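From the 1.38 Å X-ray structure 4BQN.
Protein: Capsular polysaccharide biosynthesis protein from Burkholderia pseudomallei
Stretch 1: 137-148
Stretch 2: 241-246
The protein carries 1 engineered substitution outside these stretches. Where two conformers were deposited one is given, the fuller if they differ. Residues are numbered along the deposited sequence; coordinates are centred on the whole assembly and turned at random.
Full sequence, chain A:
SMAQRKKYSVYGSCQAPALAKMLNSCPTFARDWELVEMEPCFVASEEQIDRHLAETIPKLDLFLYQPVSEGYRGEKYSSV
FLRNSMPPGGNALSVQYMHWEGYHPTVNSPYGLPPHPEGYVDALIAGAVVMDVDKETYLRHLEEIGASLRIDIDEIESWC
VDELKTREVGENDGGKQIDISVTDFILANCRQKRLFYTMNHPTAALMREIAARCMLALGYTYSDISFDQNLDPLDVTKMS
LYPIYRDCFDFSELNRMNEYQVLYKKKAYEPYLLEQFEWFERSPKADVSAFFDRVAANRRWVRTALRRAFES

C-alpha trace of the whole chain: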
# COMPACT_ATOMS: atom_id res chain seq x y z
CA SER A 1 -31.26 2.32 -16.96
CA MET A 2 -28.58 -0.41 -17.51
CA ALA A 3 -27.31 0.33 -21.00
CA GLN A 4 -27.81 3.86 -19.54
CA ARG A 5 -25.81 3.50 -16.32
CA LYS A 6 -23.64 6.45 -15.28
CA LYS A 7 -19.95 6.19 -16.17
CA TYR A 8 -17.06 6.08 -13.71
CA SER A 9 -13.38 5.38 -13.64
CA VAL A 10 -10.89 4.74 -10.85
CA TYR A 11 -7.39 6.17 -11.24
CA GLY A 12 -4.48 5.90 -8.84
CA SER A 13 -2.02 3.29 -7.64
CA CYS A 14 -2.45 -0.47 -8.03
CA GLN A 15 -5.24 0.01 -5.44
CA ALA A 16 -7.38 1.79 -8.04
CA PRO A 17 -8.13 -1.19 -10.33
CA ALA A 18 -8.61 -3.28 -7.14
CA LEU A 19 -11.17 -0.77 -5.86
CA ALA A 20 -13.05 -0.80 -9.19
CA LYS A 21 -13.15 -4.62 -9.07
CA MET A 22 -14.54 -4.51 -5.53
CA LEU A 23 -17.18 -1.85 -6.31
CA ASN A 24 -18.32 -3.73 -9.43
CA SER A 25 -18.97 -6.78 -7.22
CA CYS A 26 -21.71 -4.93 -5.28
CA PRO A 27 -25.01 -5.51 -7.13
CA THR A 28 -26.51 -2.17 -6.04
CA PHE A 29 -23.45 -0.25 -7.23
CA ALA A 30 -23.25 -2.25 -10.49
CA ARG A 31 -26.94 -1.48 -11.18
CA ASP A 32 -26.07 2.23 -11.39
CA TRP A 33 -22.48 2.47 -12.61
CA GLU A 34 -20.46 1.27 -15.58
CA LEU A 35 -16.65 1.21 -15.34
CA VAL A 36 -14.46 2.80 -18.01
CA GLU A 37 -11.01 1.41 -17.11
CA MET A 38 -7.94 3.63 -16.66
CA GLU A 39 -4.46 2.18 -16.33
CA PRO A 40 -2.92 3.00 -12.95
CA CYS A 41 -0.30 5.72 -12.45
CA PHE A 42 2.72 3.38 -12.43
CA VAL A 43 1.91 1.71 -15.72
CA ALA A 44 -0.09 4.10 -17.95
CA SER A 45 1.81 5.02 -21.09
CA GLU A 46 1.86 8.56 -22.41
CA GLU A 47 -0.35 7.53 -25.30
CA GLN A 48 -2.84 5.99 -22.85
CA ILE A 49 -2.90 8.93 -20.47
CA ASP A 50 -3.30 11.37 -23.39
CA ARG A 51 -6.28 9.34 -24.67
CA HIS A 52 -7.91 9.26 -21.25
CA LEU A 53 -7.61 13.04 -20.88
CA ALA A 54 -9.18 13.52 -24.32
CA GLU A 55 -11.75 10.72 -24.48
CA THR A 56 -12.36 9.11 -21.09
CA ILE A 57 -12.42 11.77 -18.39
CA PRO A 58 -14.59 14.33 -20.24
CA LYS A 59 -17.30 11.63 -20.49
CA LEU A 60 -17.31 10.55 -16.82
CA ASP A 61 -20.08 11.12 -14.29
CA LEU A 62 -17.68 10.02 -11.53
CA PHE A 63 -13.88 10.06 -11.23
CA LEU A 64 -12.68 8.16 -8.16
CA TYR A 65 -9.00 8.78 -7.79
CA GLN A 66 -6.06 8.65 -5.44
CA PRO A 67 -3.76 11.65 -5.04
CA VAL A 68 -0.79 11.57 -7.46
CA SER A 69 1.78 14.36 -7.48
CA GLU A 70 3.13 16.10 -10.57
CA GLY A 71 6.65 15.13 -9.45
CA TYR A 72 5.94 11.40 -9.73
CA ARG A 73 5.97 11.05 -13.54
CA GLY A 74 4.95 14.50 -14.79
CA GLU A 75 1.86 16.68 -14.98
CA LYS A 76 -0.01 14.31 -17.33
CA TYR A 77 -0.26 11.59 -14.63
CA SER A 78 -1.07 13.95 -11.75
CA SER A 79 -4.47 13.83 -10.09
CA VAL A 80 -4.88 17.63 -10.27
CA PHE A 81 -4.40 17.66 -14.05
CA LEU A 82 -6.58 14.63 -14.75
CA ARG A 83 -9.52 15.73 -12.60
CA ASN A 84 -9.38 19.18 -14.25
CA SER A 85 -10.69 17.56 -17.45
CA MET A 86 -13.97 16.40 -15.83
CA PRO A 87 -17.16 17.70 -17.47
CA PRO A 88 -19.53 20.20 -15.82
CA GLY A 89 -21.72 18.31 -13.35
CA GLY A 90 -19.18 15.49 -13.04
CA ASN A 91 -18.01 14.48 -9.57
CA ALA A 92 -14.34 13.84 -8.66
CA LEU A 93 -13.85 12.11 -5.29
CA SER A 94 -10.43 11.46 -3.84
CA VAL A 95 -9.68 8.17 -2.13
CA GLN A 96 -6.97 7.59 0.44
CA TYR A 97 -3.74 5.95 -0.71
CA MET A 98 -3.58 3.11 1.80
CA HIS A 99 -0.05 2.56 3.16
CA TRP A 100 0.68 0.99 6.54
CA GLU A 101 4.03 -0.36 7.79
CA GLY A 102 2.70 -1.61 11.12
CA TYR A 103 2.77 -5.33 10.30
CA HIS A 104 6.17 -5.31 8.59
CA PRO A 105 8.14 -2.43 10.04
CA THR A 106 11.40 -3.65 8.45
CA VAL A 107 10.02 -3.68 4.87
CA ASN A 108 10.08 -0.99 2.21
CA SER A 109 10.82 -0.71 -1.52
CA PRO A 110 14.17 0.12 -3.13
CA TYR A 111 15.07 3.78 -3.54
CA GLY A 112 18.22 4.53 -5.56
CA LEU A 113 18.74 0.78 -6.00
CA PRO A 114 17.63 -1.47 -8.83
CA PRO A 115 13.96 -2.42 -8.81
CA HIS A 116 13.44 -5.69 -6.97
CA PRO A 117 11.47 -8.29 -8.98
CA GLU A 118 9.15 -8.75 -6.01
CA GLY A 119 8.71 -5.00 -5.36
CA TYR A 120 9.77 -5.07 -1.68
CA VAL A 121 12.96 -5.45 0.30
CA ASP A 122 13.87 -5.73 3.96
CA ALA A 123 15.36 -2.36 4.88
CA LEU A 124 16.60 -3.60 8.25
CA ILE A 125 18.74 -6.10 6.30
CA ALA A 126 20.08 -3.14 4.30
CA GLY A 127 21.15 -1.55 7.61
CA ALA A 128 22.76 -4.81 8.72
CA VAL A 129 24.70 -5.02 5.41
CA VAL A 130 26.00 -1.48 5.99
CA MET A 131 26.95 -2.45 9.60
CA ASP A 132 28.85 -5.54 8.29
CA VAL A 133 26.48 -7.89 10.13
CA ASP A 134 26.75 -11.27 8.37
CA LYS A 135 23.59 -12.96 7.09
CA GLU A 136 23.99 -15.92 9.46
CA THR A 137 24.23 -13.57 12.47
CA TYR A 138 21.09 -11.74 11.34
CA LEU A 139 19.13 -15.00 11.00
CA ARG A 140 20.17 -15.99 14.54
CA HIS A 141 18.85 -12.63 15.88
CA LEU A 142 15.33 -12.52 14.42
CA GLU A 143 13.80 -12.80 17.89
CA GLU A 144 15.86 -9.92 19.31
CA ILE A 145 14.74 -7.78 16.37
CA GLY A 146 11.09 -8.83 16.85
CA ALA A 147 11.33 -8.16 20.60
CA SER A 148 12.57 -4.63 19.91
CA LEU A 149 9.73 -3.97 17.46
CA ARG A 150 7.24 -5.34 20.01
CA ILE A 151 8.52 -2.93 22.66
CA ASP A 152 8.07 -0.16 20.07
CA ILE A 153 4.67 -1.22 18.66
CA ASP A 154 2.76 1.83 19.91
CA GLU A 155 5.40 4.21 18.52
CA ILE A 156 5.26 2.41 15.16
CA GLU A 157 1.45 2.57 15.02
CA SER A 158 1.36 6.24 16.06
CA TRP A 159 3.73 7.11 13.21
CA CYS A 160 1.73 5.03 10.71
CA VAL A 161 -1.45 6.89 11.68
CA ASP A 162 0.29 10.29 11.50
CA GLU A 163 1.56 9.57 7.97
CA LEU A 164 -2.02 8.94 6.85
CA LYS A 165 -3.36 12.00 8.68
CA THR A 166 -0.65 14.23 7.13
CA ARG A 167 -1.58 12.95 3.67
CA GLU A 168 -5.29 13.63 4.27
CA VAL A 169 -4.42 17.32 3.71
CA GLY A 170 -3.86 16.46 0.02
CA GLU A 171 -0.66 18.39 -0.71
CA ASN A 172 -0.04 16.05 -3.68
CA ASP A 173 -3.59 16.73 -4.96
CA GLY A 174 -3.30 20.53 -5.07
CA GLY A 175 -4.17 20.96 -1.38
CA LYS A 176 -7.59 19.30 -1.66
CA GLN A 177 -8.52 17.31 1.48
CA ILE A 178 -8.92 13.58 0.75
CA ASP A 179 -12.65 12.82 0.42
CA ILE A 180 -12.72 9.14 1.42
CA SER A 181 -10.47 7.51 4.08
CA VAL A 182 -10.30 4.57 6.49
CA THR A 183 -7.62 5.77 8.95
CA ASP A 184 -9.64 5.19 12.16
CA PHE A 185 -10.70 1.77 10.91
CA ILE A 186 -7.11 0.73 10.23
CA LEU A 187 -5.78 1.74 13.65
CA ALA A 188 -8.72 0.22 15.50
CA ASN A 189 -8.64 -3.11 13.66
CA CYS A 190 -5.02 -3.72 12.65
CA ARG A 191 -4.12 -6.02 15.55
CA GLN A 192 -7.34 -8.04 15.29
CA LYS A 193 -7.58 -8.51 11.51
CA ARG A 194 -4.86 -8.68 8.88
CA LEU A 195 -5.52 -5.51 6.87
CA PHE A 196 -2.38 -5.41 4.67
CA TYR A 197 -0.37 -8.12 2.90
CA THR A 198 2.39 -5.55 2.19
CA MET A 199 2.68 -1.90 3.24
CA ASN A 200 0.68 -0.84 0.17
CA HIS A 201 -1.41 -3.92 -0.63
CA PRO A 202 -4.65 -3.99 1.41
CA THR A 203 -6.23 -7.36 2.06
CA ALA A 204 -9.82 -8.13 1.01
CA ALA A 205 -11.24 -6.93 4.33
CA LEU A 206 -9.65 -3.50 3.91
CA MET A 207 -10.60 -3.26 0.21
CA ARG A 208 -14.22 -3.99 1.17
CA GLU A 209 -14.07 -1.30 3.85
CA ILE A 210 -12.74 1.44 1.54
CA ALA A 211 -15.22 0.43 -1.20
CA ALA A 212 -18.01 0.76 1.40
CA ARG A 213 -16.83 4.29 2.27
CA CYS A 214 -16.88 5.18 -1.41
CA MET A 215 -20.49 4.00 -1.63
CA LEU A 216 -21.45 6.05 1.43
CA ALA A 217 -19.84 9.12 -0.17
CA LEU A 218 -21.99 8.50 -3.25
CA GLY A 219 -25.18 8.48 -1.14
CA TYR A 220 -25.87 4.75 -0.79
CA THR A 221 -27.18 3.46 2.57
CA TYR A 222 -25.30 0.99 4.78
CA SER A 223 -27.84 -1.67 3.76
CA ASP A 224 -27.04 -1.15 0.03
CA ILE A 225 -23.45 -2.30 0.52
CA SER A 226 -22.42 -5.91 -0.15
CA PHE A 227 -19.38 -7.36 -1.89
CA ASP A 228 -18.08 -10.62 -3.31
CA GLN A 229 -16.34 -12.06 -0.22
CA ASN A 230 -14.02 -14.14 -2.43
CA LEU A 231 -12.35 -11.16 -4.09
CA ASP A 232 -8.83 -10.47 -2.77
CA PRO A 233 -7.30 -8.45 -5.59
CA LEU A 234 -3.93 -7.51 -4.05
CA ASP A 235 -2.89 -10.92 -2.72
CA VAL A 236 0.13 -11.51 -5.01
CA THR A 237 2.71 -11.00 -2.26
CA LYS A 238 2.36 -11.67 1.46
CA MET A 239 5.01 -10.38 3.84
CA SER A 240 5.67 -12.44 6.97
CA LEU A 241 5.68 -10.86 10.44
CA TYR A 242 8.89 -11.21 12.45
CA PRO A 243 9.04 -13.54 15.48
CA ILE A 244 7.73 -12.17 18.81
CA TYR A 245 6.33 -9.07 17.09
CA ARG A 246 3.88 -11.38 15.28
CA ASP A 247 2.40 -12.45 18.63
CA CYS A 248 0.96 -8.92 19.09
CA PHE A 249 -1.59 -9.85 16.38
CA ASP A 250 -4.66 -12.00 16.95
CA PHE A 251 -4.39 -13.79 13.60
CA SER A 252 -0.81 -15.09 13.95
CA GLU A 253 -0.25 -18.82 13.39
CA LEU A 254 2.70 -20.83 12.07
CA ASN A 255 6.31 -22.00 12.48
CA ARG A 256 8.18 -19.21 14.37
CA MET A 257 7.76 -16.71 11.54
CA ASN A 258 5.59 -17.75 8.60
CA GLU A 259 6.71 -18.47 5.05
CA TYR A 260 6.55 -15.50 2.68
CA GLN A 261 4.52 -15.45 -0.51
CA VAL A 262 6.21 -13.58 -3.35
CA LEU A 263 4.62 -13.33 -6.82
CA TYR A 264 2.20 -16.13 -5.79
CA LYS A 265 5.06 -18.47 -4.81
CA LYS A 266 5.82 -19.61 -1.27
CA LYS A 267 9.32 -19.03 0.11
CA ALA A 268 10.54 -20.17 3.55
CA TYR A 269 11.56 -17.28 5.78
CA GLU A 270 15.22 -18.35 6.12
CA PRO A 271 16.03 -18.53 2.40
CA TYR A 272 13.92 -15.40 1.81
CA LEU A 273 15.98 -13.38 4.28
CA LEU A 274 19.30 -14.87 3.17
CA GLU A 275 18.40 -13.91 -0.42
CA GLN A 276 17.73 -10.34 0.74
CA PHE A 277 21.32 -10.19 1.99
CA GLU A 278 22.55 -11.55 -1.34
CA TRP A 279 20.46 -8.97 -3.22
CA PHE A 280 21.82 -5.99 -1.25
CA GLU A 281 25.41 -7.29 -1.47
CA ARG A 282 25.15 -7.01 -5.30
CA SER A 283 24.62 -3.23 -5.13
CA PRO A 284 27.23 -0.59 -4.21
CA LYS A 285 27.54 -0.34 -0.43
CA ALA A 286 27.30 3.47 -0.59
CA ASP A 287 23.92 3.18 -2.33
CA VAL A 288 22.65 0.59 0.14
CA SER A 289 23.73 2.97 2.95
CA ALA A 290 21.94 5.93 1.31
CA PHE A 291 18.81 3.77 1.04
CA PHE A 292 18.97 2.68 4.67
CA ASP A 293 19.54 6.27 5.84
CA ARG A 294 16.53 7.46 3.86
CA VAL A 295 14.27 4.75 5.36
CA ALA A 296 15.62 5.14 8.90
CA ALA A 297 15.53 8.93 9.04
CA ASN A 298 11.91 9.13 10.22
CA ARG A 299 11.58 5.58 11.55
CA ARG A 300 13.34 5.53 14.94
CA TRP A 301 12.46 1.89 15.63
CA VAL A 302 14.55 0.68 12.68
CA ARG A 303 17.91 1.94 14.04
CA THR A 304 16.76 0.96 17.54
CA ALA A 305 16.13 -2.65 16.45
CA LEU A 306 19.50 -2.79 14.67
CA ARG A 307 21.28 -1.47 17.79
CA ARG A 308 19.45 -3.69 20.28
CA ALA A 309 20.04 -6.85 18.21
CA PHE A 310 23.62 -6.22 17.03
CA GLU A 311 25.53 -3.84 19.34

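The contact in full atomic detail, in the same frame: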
# COMPACT_ATOMS: atom_id res chain seq x y z
N THR A 137 24.44 -14.27 11.20
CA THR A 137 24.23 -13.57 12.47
C THR A 137 22.83 -12.96 12.51
O THR A 137 22.13 -13.07 13.52
CB THR A 137 25.30 -12.48 12.69
OG1 THR A 137 26.60 -13.09 12.69
CG2 THR A 137 25.09 -11.79 14.03
N TYR A 138 22.42 -12.34 11.41
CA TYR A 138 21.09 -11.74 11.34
C TYR A 138 20.01 -12.80 11.56
O TYR A 138 19.09 -12.59 12.36
CB TYR A 138 20.89 -11.06 9.99
CG TYR A 138 19.65 -10.20 9.90
CD1 TYR A 138 18.40 -10.75 9.59
CD2 TYR A 138 19.72 -8.82 10.11
CE1 TYR A 138 17.26 -9.96 9.50
CE2 TYR A 138 18.60 -8.01 10.04
CZ TYR A 138 17.37 -8.58 9.73
OH TYR A 138 16.26 -7.77 9.65
N LEU A 139 20.13 -13.94 10.87
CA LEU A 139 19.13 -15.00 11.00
C LEU A 139 19.05 -15.56 12.42
O LEU A 139 17.97 -15.94 12.88
CB LEU A 139 19.35 -16.10 9.96
CG LEU A 139 18.63 -15.91 8.60
CD1 LEU A 139 17.13 -16.11 8.76
CD2 LEU A 139 18.91 -14.57 7.93
N ARG A 140 20.17 -15.54 13.15
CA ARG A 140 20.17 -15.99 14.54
C ARG A 140 19.53 -14.97 15.49
O ARG A 140 19.19 -15.32 16.61
CB ARG A 140 21.58 -16.35 15.01
CG ARG A 140 22.11 -17.65 14.42
CD ARG A 140 23.45 -18.05 15.00
NE ARG A 140 24.54 -17.16 14.59
CZ ARG A 140 25.38 -17.39 13.58
NH1 ARG A 140 25.27 -18.49 12.85
NH2 ARG A 140 26.33 -16.51 13.30
N HIS A 141 19.35 -13.72 15.03
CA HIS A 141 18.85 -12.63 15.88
C HIS A 141 17.44 -12.15 15.53
O HIS A 141 17.02 -11.05 15.93
CB HIS A 141 19.82 -11.45 15.84
CG HIS A 141 21.07 -11.66 16.65
ND1 HIS A 141 22.13 -12.41 16.20
CD2 HIS A 141 21.42 -11.20 17.87
CE1 HIS A 141 23.09 -12.41 17.11
NE2 HIS A 141 22.68 -11.68 18.13
N LEU A 142 16.67 -12.97 14.81
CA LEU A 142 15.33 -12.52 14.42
C LEU A 142 14.45 -12.22 15.62
O LEU A 142 13.66 -11.28 15.59
CB LEU A 142 14.61 -13.52 13.54
CG LEU A 142 15.26 -13.86 12.20
CD1 LEU A 142 14.36 -14.84 11.47
CD2 LEU A 142 15.48 -12.63 11.33
N GLU A 143 14.60 -13.01 16.68
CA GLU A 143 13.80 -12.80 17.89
C GLU A 143 14.15 -11.51 18.60
O GLU A 143 13.25 -10.83 19.10
CB GLU A 143 13.96 -13.98 18.86
CG GLU A 143 13.20 -15.22 18.44
CD GLU A 143 13.91 -16.08 17.41
OE1 GLU A 143 15.07 -15.78 17.03
OE2 GLU A 143 13.30 -17.07 16.97
N GLU A 144 15.43 -11.18 18.68
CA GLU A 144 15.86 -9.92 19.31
C GLU A 144 15.29 -8.73 18.54
O GLU A 144 14.82 -7.75 19.14
CB GLU A 144 17.39 -9.82 19.38
CG GLU A 144 18.04 -10.73 20.42
CD GLU A 144 18.37 -12.13 19.92
OE1 GLU A 144 17.83 -12.59 18.89
OE2 GLU A 144 19.18 -12.79 20.60
N ILE A 145 15.34 -8.81 17.22
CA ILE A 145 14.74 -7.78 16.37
C ILE A 145 13.23 -7.67 16.63
O ILE A 145 12.71 -6.58 16.87
CB ILE A 145 14.97 -8.07 14.88
CG1 ILE A 145 16.46 -7.95 14.55
CG2 ILE A 145 14.11 -7.14 14.01
CD1 ILE A 145 16.85 -8.57 13.22
N GLY A 146 12.54 -8.81 16.60
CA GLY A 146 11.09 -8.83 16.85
C GLY A 146 10.72 -8.31 18.24
O GLY A 146 9.71 -7.63 18.41
N ALA A 147 11.55 -8.63 19.24
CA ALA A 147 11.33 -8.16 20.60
C ALA A 147 11.45 -6.65 20.68
O ALA A 147 10.66 -5.99 21.35
CB ALA A 147 12.30 -8.84 21.56
N SER A 148 12.41 -6.08 19.95
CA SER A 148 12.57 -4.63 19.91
C SER A 148 11.35 -3.96 19.27
O SER A 148 10.80 -3.00 19.80
CB SER A 148 13.82 -4.25 19.12
OG SER A 148 14.02 -2.85 19.16
N LEU A 241 5.33 -11.62 9.24
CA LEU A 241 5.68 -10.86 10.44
C LEU A 241 6.84 -11.51 11.19
O LEU A 241 6.92 -12.74 11.28
CB LEU A 241 4.46 -10.71 11.36
CG LEU A 241 3.38 -9.72 10.92
CD1 LEU A 241 2.50 -10.24 9.77
CD2 LEU A 241 2.52 -9.32 12.10
N TYR A 242 7.72 -10.69 11.73
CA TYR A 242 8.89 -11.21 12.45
C TYR A 242 8.47 -11.94 13.74
O TYR A 242 7.40 -11.67 14.31
CB TYR A 242 9.85 -10.07 12.80
CG TYR A 242 10.91 -9.78 11.75
CD1 TYR A 242 10.57 -9.55 10.41
CD2 TYR A 242 12.25 -9.69 12.11
CE1 TYR A 242 11.55 -9.27 9.46
CE2 TYR A 242 13.24 -9.40 11.17
CZ TYR A 242 12.89 -9.20 9.85
OH TYR A 242 13.87 -8.91 8.93
N PRO A 243 9.33 -12.86 14.22
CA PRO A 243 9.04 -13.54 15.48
C PRO A 243 8.83 -12.52 16.60
O PRO A 243 9.42 -11.43 16.58
CB PRO A 243 10.33 -14.33 15.75
CG PRO A 243 10.99 -14.49 14.43
CD PRO A 243 10.66 -13.22 13.69
N ILE A 244 8.03 -12.94 17.59
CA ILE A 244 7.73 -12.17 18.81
C ILE A 244 6.79 -11.01 18.50
O ILE A 244 5.70 -10.92 19.06
CB ILE A 244 9.00 -11.74 19.61
CG1 ILE A 244 9.79 -13.00 20.02
CG2 ILE A 244 8.61 -10.90 20.83
CD1 ILE A 244 11.04 -12.72 20.82
N TYR A 245 7.19 -10.15 17.56
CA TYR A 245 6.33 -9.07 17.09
C TYR A 245 5.00 -9.64 16.58
O TYR A 245 3.92 -9.11 16.86
CB TYR A 245 7.03 -8.28 15.99
CG TYR A 245 6.31 -7.02 15.60
CD1 TYR A 245 6.24 -5.93 16.49
CD2 TYR A 245 5.75 -6.86 14.35
CE1 TYR A 245 5.61 -4.76 16.16
CE2 TYR A 245 5.09 -5.68 14.00
CZ TYR A 245 5.03 -4.63 14.90
OH TYR A 245 4.41 -3.43 14.61
N ARG A 246 5.07 -10.78 15.88
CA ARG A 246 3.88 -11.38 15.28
C ARG A 246 2.84 -11.76 16.35
O ARG A 246 1.63 -11.80 16.07
CB ARG A 246 4.27 -12.62 14.45
CG ARG A 246 4.83 -13.78 15.27
CD ARG A 246 5.39 -14.89 14.38
NE ARG A 246 4.38 -15.49 13.50
CZ ARG A 246 3.47 -16.38 13.87
NH1 ARG A 246 3.42 -16.83 15.12
NH2 ARG A 246 2.59 -16.82 12.98

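A short irregular segment, 241-246, lies against one side of a helical stretch, 137-148, and the two bury 441 Å² between them, both sides summed. Three consecutive residues of the segment, Tyr242, Pro243 and Ile244, supply most of its share, and all three direct their CA-to-CB bonds toward the helix. On the helical side the helical run is interrupted at His141, which holds the N-cap position of the helix that follows, while its ND1 donates to Thr137 O at 2.8 Å. The helix from Leu142 onward then presents Leu142, Glu143, Ile145, Gly146 and Ala147 to the segment.

Tyr242 covers the most surface. Its ring fits between Leu142 and Ile145, with Ile145 CG2 3.7 Å from Tyr242 CD2 and Leu142 CD2 3.9 Å from Tyr242 CE2, so branched aliphatic groups close around an aromatic in a buried setting. A phenol needs a polar partner there, and Tyr138 provides one from the preceding turn of the stretch: Tyr138 OH donates a 2.7 Å hydrogen bond to Tyr242 OH, which is also hydrogen-bonded elsewhere in the structure. Tyr138 starts sideways at CB, but its t rotamer carries the long side chain to the meeting point. Each hydroxyl lies at the edge of the other ring, near its plane, as suits a bond made between phenol tips.

Pro243 serves the contact with both ring and backbone. Its CG packs 3.9 Å from Leu142 CB, and its CB sits 4.0 Å from Glu143 CG, the aliphatic part of an acidic side chain. Its carbonyl meets the helix where Gly146 has no side chain: Gly146 CA approaches Pro243 O at 3.1 Å, with an angle of 162° at the hydrogen, a well-directed CA-H...O contact. An ideal CB on Gly146 would lie 1.6 Å from Pro243 O, an outright clash. The missing side chain leaves room for Pro243 O; the nearest CA pair across the contact is Gly146 CA and Tyr245 CA, 4.8 Å apart. Pro243 O also accepts a weak hydrogen bond from Tyr245 N at 2.8 Å, as the segment turns into its 3-10 portion.

Ile244 completes the surface with a positive phi of 73°, unusual for a beta-branched residue. Its CD1 reaches 3.4 Å from Glu143 O and 4.1 Å from Ala147 CB, while its CG2 lies 3.9 Å from Ala147 CA. Glu143 O already accepts a hydrogen bond from Ala147 N at 2.8 Å, so the methyl packs over a satisfied helical backbone.

The design rule is compact: glycine where a carbonyl comes against the helix, apolar groups around it, and one hydroxyl pair bonded within the packing.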